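PDB 2ZYO: solute-binding protein from Thermoactinomyces vulgaris, which binds maltotetraose and probably serves as the extracellular sugar-binding component of a cyclodextrin and maltodextrin transport system. Local coordinates for residues A[306-319]-A[322-334]. Numbering follows the deposited sequence.
Sequences KEALASRFKETGEI and QKELLNDPMIKNN
Phe313 and Met330 pass each other, running in opposite directions, at the middle of the contact between helix 306-316 and the two short helical turns of 322-334. Phe313 CD2 is 3.7 Å from Met330 SD, and the sulfur meets the ring obliquely in a Met-aromatic contact. The Met330 backbone takes part as well, its O approaching Phe313 CE2 obliquely at 3.2 Å. Ile331 supplies a different kind of packing: its CD1 sits 3.6 Å from the centroid of the Phe313 ring. Lying only 11° from the ring normal, it makes a CH-pi contact over one face. With CG anti to the backbone N (chi1 166°), the ring extends toward 322-334.

The bend of Met330 at chi3 (73°) returns its methyl to helix 306-316. There CE lies 3.7 Å from Lys314 CE and also touches Ala310. Asp328 N-caps helix 329-332, its OD2 accepting from Met330 N at 2.9 Å, a capping bond that holds this N at the start of the helix.

Toward the start of helix 306-316, Lys306 spans the segments. Its CG passes Leu325 CD2, and its NZ donates to Glu324 OE1 at 3.1 Å in a salt bridge that reaches the oxygen from above the carboxylate plane. Leu325 fits its two methyls against the same helix, CD1 near Leu309 CB and CD2 3.8 Å from Ala310 CB.

Beyond the segments, helix 338-344 packs on Ile319 and Ile331. Ile319 also bonds through its backbone to Ile128 of strand 120-136, and its side chain lies about 13 Å from a bound glucose unit, which places this packing beside the sugar pocket.

The chemistry is thus divided: aromatic, sulfur and aliphatic packing joins these consecutive helices, whereas the charged pair bridges exposed residues at the margin, where solvent would probably weaken its electrostatic contribution.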
ATOM      1  N   LYS A 306       8.319   3.056 -19.542  1.00  9.78           N
ATOM      2  CA  LYS A 306       7.400   4.190 -19.606  1.00 10.06           C
ATOM      3  C   LYS A 306       6.165   3.858 -20.450  1.00 11.00           C
ATOM      4  O   LYS A 306       5.038   4.100 -20.024  1.00 12.07           O
ATOM      5  CB  LYS A 306       8.112   5.434 -20.147  1.00 11.22           C
ATOM      6  CG  LYS A 306       7.267   6.701 -20.092  1.00 13.77           C
ATOM      7  CD  LYS A 306       8.016   7.891 -20.671  1.00 16.69           C
ATOM      8  CE  LYS A 306       7.084   9.081 -20.878  1.00 20.78           C
ATOM      9  NZ  LYS A 306       7.765  10.243 -21.520  1.00 24.10           N
ATOM     10  N   GLU A 307       6.391   3.278 -21.628  1.00 11.36           N
ATOM     11  CA  GLU A 307       5.309   2.894 -22.532  1.00 12.51           C
ATOM     12  C   GLU A 307       4.375   1.849 -21.917  1.00 11.05           C
ATOM     13  O   GLU A 307       3.151   1.982 -21.995  1.00 12.08           O
ATOM     14  CB  GLU A 307       5.882   2.373 -23.856  1.00 13.89           C
ATOM     15  CG  GLU A 307       4.844   2.179 -24.954  1.00 19.29           C
ATOM     16  CD  GLU A 307       5.407   1.539 -26.215  1.00 20.13           C
ATOM     17  OE1 GLU A 307       6.588   1.123 -26.223  1.00 22.26           O
ATOM     18  OE2 GLU A 307       4.657   1.451 -27.209  1.00 22.63           O
ATOM     19  N   ALA A 308       4.956   0.812 -21.315  1.00 11.31           N
ATOM     20  CA  ALA A 308       4.174  -0.276 -20.726  1.00  9.85           C
ATOM     21  C   ALA A 308       3.331   0.189 -19.543  1.00 10.13           C
ATOM     22  O   ALA A 308       2.171  -0.201 -19.416  1.00  9.61           O
ATOM     23  CB  ALA A 308       5.081  -1.435 -20.315  1.00  9.80           C
ATOM     24  N   LEU A 309       3.911   1.032 -18.690  1.00  9.92           N
ATOM     25  CA  LEU A 309       3.208   1.507 -17.498  1.00  8.95           C
ATOM     26  C   LEU A 309       2.188   2.613 -17.784  1.00  9.04           C
ATOM     27  O   LEU A 309       1.202   2.746 -17.056  1.00 10.01           O
ATOM     28  CB  LEU A 309       4.190   1.917 -16.393  1.00  7.65           C
ATOM     29  CG  LEU A 309       5.001   0.781 -15.751  1.00  8.28           C
ATOM     30  CD1 LEU A 309       5.891   1.309 -14.638  1.00  9.12           C
ATOM     31  CD2 LEU A 309       4.104  -0.339 -15.225  1.00 10.21           C
ATOM     32  N   ALA A 310       2.420   3.397 -18.838  1.00  9.11           N
ATOM     33  CA  ALA A 310       1.420   4.357 -19.309  1.00  9.53           C
ATOM     34  C   ALA A 310       0.174   3.592 -19.739  1.00 10.20           C
ATOM     35  O   ALA A 310      -0.946   3.935 -19.349  1.00 10.34           O
ATOM     36  CB  ALA A 310       1.961   5.187 -20.462  1.00 10.53           C
ATOM     37  N   SER A 311       0.390   2.540 -20.528  1.00  9.41           N
ATOM     38  CA  SER A 311      -0.669   1.623 -20.942  1.00  9.59           C
ATOM     39  C   SER A 311      -1.347   0.967 -19.740  1.00  9.90           C
ATOM     40  O   SER A 311      -2.579   0.929 -19.659  1.00  9.89           O
ATOM     41  CB  SER A 311      -0.096   0.562 -21.887  1.00  9.04           C
ATOM     42  OG  SER A 311      -0.962  -0.551 -22.019  1.00  9.71           O
ATOM     43  N   ARG A 312      -0.542   0.467 -18.803  1.00  9.09           N
ATOM     44  CA  ARG A 312      -1.084  -0.173 -17.601  1.00  9.30           C
ATOM     45  C   ARG A 312      -1.972   0.767 -16.787  1.00  9.62           C
ATOM     46  O   ARG A 312      -3.048   0.367 -16.339  1.00 10.73           O
ATOM     47  CB  ARG A 312       0.021  -0.755 -16.715  1.00  9.43           C
ATOM     48  CG  ARG A 312      -0.535  -1.723 -15.686  1.00 10.26           C
ATOM     49  CD  ARG A 312       0.518  -2.336 -14.781  1.00 10.63           C
ATOM     50  NE  ARG A 312      -0.107  -3.353 -13.937  1.00 11.21           N
ATOM     51  CZ  ARG A 312      -0.723  -3.106 -12.783  1.00 11.40           C
ATOM     52  NH1 ARG A 312      -0.787  -1.871 -12.300  1.00 12.66           N
ATOM     53  NH2 ARG A 312      -1.278  -4.101 -12.106  1.00 11.99           N
ATOM     54  N   PHE A 313      -1.531   2.010 -16.608  1.00  9.96           N
ATOM     55  CA  PHE A 313      -2.338   2.981 -15.875  1.00  9.62           C
ATOM     56  C   PHE A 313      -3.687   3.224 -16.548  1.00 11.05           C
ATOM     57  O   PHE A 313      -4.725   3.218 -15.889  1.00 10.59           O
ATOM     58  CB  PHE A 313      -1.613   4.315 -15.682  1.00 10.68           C
ATOM     59  CG  PHE A 313      -2.528   5.422 -15.248  1.00 10.59           C
ATOM     60  CD1 PHE A 313      -3.061   5.436 -13.961  1.00 10.14           C
ATOM     61  CD2 PHE A 313      -2.900   6.424 -16.139  1.00 11.32           C
ATOM     62  CE1 PHE A 313      -3.933   6.439 -13.560  1.00 11.86           C
ATOM     63  CE2 PHE A 313      -3.773   7.433 -15.746  1.00 11.16           C
ATOM     64  CZ  PHE A 313      -4.288   7.441 -14.455  1.00 10.96           C
ATOM     65  N   LYS A 314      -3.661   3.437 -17.860  1.00 11.01           N
ATOM     66  CA  LYS A 314      -4.876   3.750 -18.611  1.00 12.58           C
ATOM     67  C   LYS A 314      -5.885   2.598 -18.589  1.00 13.26           C
ATOM     68  O   LYS A 314      -7.097   2.831 -18.561  1.00 15.10           O
ATOM     69  CB  LYS A 314      -4.533   4.170 -20.045  1.00 12.72           C
ATOM     70  CG  LYS A 314      -3.788   5.503 -20.128  1.00 15.63           C
ATOM     71  CD  LYS A 314      -3.333   5.814 -21.545  1.00 19.91           C
ATOM     72  CE  LYS A 314      -2.383   7.000 -21.571  1.00 22.64           C
ATOM     73  NZ  LYS A 314      -1.887   7.287 -22.945  1.00 23.60           N
ATOM     74  N   GLU A 315      -5.381   1.365 -18.578  1.00 13.19           N
ATOM     75  CA  GLU A 315      -6.232   0.177 -18.522  1.00 13.81           C
ATOM     76  C   GLU A 315      -6.742  -0.127 -17.114  1.00 14.29           C
ATOM     77  O   GLU A 315      -7.931  -0.396 -16.927  1.00 15.57           O
ATOM     78  CB  GLU A 315      -5.491  -1.054 -19.060  1.00 14.29           C
ATOM     79  CG  GLU A 315      -5.423  -1.162 -20.573  1.00 19.20           C
ATOM     80  CD  GLU A 315      -5.392  -2.608 -21.042  1.00 18.81           C
ATOM     81  OE1 GLU A 315      -6.474  -3.194 -21.254  1.00 20.79           O
ATOM     82  OE2 GLU A 315      -4.288  -3.163 -21.204  1.00 19.69           O
ATOM     83  N   THR A 316      -5.841  -0.081 -16.133  1.00 13.60           N
ATOM     84  CA  THR A 316      -6.137  -0.562 -14.776  1.00 13.15           C
ATOM     85  C   THR A 316      -6.522   0.531 -13.781  1.00 13.48           C
ATOM     86  O   THR A 316      -7.169   0.245 -12.768  1.00 14.46           O
ATOM     87  CB  THR A 316      -4.948  -1.338 -14.165  1.00 12.85           C
ATOM     88  OG1 THR A 316      -3.867  -0.432 -13.910  1.00 12.29           O
ATOM     89  CG2 THR A 316      -4.479  -2.459 -15.091  1.00 13.07           C
ATOM     90  N   GLY A 317      -6.100   1.764 -14.049  1.00 12.65           N
ATOM     91  CA  GLY A 317      -6.348   2.886 -13.142  1.00 12.89           C
ATOM     92  C   GLY A 317      -5.394   2.942 -11.960  1.00 12.89           C
ATOM     93  O   GLY A 317      -5.507   3.826 -11.104  1.00 14.06           O
ATOM     94  N   GLU A 318      -4.455   1.997 -11.911  1.00 12.37           N
ATOM     95  CA  GLU A 318      -3.457   1.941 -10.847  1.00 12.05           C
ATOM     96  C   GLU A 318      -2.284   2.850 -11.185  1.00 10.88           C
ATOM     97  O   GLU A 318      -1.724   2.776 -12.283  1.00  9.33           O
ATOM     98  CB  GLU A 318      -2.973   0.504 -10.617  1.00 13.04           C
ATOM     99  CG  GLU A 318      -4.075  -0.489 -10.240  1.00 14.83           C
ATOM    100  CD  GLU A 318      -3.538  -1.821  -9.730  1.00 17.34           C
ATOM    101  OE1 GLU A 318      -2.455  -2.258 -10.176  1.00 16.43           O
ATOM    102  OE2 GLU A 318      -4.204  -2.442  -8.871  1.00 21.03           O
ATOM    103  N   ILE A 319      -1.924   3.708 -10.235  1.00 10.51           N
ATOM    104  CA  ILE A 319      -0.856   4.690 -10.425  1.00  8.89           C
ATOM    105  C   ILE A 319       0.508   4.015 -10.562  1.00  8.53           C
ATOM    106  O   ILE A 319       0.935   3.304  -9.658  1.00  9.03           O
ATOM    107  CB  ILE A 319      -0.816   5.710  -9.259  1.00 11.10           C
ATOM    108  CG1 ILE A 319      -2.156   6.440  -9.149  1.00 13.05           C
ATOM    109  CG2 ILE A 319       0.328   6.709  -9.452  1.00 12.22           C
ATOM    110  CD1 ILE A 319      -2.356   7.167  -7.834  1.00 15.19           C
ATOM    111  N   GLN A 322       6.351   5.721 -11.704  1.00  8.67           N
ATOM    112  CA  GLN A 322       7.355   5.965 -12.722  1.00  8.91           C
ATOM    113  C   GLN A 322       7.494   7.482 -12.818  1.00  9.83           C
ATOM    114  O   GLN A 322       6.499   8.181 -13.021  1.00 10.19           O
ATOM    115  CB  GLN A 322       6.872   5.364 -14.048  1.00  8.98           C
ATOM    116  CG  GLN A 322       7.970   4.876 -14.993  1.00  9.76           C
ATOM    117  CD  GLN A 322       8.524   5.958 -15.916  1.00  9.87           C
ATOM    118  OE1 GLN A 322       9.438   5.698 -16.694  1.00 11.88           O
ATOM    119  NE2 GLN A 322       7.977   7.167 -15.833  1.00  8.97           N
ATOM    120  N   LYS A 323       8.720   7.981 -12.660  1.00 10.35           N
ATOM    121  CA  LYS A 323       8.976   9.423 -12.477  1.00 11.29           C
ATOM    122  C   LYS A 323       8.318  10.324 -13.525  1.00 12.70           C
ATOM    123  O   LYS A 323       7.623  11.281 -13.177  1.00 12.22           O
ATOM    124  CB  LYS A 323      10.478   9.713 -12.398  1.00 13.19           C
ATOM    125  CG  LYS A 323      11.141   9.260 -11.108  1.00 13.13           C
ATOM    126  CD  LYS A 323      12.570   9.767 -11.038  1.00 14.81           C
ATOM    127  CE  LYS A 323      13.251   9.361  -9.748  1.00 16.33           C
ATOM    128  NZ  LYS A 323      14.688   9.735  -9.754  1.00 18.97           N
ATOM    129  N   GLU A 324       8.542  10.018 -14.800  1.00 12.41           N
ATOM    130  CA  GLU A 324       7.970  10.814 -15.888  1.00 12.56           C
ATOM    131  C   GLU A 324       6.446  10.744 -15.916  1.00 12.91           C
ATOM    132  O   GLU A 324       5.778  11.756 -16.136  1.00 15.30           O
ATOM    133  CB  GLU A 324       8.535  10.383 -17.242  1.00 13.55           C
ATOM    134  CG  GLU A 324       9.962  10.835 -17.493  1.00 13.70           C
ATOM    135  CD  GLU A 324      10.323  10.786 -18.961  1.00 14.04           C
ATOM    136  OE1 GLU A 324       9.851  11.658 -19.717  1.00 18.30           O
ATOM    137  OE2 GLU A 324      11.071   9.873 -19.362  1.00 14.73           O
ATOM    138  N   LEU A 325       5.902   9.551 -15.685  1.00 12.96           N
ATOM    139  CA  LEU A 325       4.456   9.344 -15.732  1.00 12.39           C
ATOM    140  C   LEU A 325       3.726  10.076 -14.608  1.00 12.70           C
ATOM    141  O   LEU A 325       2.605  10.552 -14.801  1.00 13.83           O
ATOM    142  CB  LEU A 325       4.110   7.851 -15.720  1.00 12.53           C
ATOM    143  CG  LEU A 325       4.511   7.051 -16.964  1.00 11.99           C
ATOM    144  CD1 LEU A 325       4.183   5.577 -16.788  1.00 12.88           C
ATOM    145  CD2 LEU A 325       3.843   7.599 -18.220  1.00 12.18           C
ATOM    146  N   LEU A 326       4.371  10.173 -13.447  1.00 13.50           N
ATOM    147  CA  LEU A 326       3.809  10.899 -12.308  1.00 12.51           C
ATOM    148  C   LEU A 326       3.695  12.400 -12.584  1.00 14.57           C
ATOM    149  O   LEU A 326       2.883  13.092 -11.967  1.00 15.01           O
ATOM    150  CB  LEU A 326       4.639  10.645 -11.042  1.00 11.91           C
ATOM    151  CG  LEU A 326       4.576   9.235 -10.444  1.00 12.12           C
ATOM    152  CD1 LEU A 326       5.613   9.067  -9.344  1.00 11.86           C
ATOM    153  CD2 LEU A 326       3.181   8.917  -9.922  1.00 11.76           C
ATOM    154  N   ASN A 327       4.509  12.885 -13.520  1.00 14.67           N
ATOM    155  CA  ASN A 327       4.500  14.289 -13.927  1.00 17.11           C
ATOM    156  C   ASN A 327       3.641  14.539 -15.171  1.00 17.60           C
ATOM    157  O   ASN A 327       3.496  15.681 -15.622  1.00 20.14           O
ATOM    158  CB  ASN A 327       5.935  14.777 -14.152  1.00 18.28           C
ATOM    159  CG  ASN A 327       6.712  14.931 -12.852  1.00 20.17           C
ATOM    160  OD1 ASN A 327       7.709  14.246 -12.623  1.00 22.97           O
ATOM    161  ND2 ASN A 327       6.252  15.833 -11.993  1.00 20.38           N
ATOM    162  N   ASP A 328       3.066  13.464 -15.705  1.00 17.55           N
ATOM    163  CA  ASP A 328       2.234  13.505 -16.907  1.00 17.68           C
ATOM    164  C   ASP A 328       0.794  13.912 -16.572  1.00 17.35           C
ATOM    165  O   ASP A 328       0.273  13.530 -15.519  1.00 16.29           O
ATOM    166  CB  ASP A 328       2.257  12.130 -17.590  1.00 18.73           C
ATOM    167  CG  ASP A 328       1.689  12.156 -18.996  1.00 20.11           C
ATOM    168  OD1 ASP A 328       2.487  12.202 -19.954  1.00 22.91           O
ATOM    169  OD2 ASP A 328       0.450  12.134 -19.147  1.00 18.08           O
ATOM    170  N   PRO A 329       0.145  14.697 -17.462  1.00 17.98           N
ATOM    171  CA  PRO A 329      -1.268  15.056 -17.284  1.00 18.32           C
ATOM    172  C   PRO A 329      -2.219  13.871 -17.071  1.00 17.38           C
ATOM    173  O   PRO A 329      -3.279  14.049 -16.468  1.00 18.85           O
ATOM    174  CB  PRO A 329      -1.613  15.778 -18.590  1.00 18.85           C
ATOM    175  CG  PRO A 329      -0.327  16.339 -19.053  1.00 19.28           C
ATOM    176  CD  PRO A 329       0.714  15.330 -18.668  1.00 20.06           C
ATOM    177  N   MET A 330      -1.849  12.679 -17.545  1.00 16.53           N
ATOM    178  CA  MET A 330      -2.677  11.482 -17.333  1.00 15.95           C
ATOM    179  C   MET A 330      -2.870  11.177 -15.841  1.00 15.32           C
ATOM    180  O   MET A 330      -3.870  10.575 -15.446  1.00 15.33           O
ATOM    181  CB  MET A 330      -2.117  10.261 -18.083  1.00 14.87           C
ATOM    182  CG  MET A 330      -0.895   9.598 -17.443  1.00 15.15           C
ATOM    183  SD  MET A 330      -0.353   8.100 -18.294  1.00 16.10           S
ATOM    184  CE  MET A 330       0.382   8.786 -19.779  1.00 15.96           C
ATOM    185  N   ILE A 331      -1.908  11.603 -15.027  1.00 14.92           N
ATOM    186  CA  ILE A 331      -1.988  11.470 -13.575  1.00 16.02           C
ATOM    187  C   ILE A 331      -2.458  12.781 -12.938  1.00 17.94           C
ATOM    188  O   ILE A 331      -3.427  12.799 -12.174  1.00 17.80           O
ATOM    189  CB  ILE A 331      -0.621  11.047 -12.966  1.00 15.38           C
ATOM    190  CG1 ILE A 331      -0.159   9.689 -13.522  1.00 14.40           C
ATOM    191  CG2 ILE A 331      -0.678  11.038 -11.437  1.00 15.37           C
ATOM    192  CD1 ILE A 331      -1.032   8.497 -13.154  1.00 15.73           C
ATOM    193  N   LYS A 332      -1.771  13.870 -13.275  1.00 19.26           N
ATOM    194  CA  LYS A 332      -1.976  15.164 -12.619  1.00 19.45           C
ATOM    195  C   LYS A 332      -3.332  15.814 -12.904  1.00 19.44           C
ATOM    196  O   LYS A 332      -3.854  16.551 -12.064  1.00 18.97           O
ATOM    197  CB  LYS A 332      -0.839  16.131 -12.963  1.00 19.90           C
ATOM    198  CG  LYS A 332       0.525  15.688 -12.441  1.00 23.24           C
ATOM    199  CD  LYS A 332       1.605  16.726 -12.706  1.00 26.39           C
ATOM    200  CE  LYS A 332       1.621  17.820 -11.645  1.00 27.58           C
ATOM    201  NZ  LYS A 332       2.014  17.320 -10.294  1.00 29.01           N
ATOM    202  N   ASN A 333      -3.893  15.546 -14.080  1.00 19.39           N
ATOM    203  CA  ASN A 333      -5.165  16.155 -14.472  1.00 20.76           C
ATOM    204  C   ASN A 333      -6.368  15.212 -14.363  1.00 20.49           C
ATOM    205  O   ASN A 333      -7.462  15.523 -14.849  1.00 20.71           O
ATOM    206  CB  ASN A 333      -5.062  16.768 -15.874  1.00 21.72           C
ATOM    207  CG  ASN A 333      -3.995  17.854 -15.966  1.00 24.51           C
ATOM    208  OD1 ASN A 333      -3.445  18.300 -14.955  1.00 25.91           O
ATOM    209  ND2 ASN A 333      -3.696  18.281 -17.186  1.00 26.63           N
ATOM    210  N   ASN A 334      -6.157  14.069 -13.715  1.00 18.96           N
ATOM    211  CA  ASN A 334      -7.229  13.127 -13.411  1.00 19.39           C
ATOM    212  C   ASN A 334      -7.747  13.355 -11.987  1.00 19.91           C
ATOM    213  O   ASN A 334      -7.004  13.155 -11.021  1.00 18.64           O
ATOM    214  CB  ASN A 334      -6.741  11.684 -13.589  1.00 18.35           C
ATOM    215  CG  ASN A 334      -7.871  10.663 -13.528  1.00 19.99           C
ATOM    216  OD1 ASN A 334      -8.812  10.792 -12.743  1.00 19.77           O
ATOM    217  ND2 ASN A 334      -7.769   9.631 -14.352  1.00 18.69           N
TER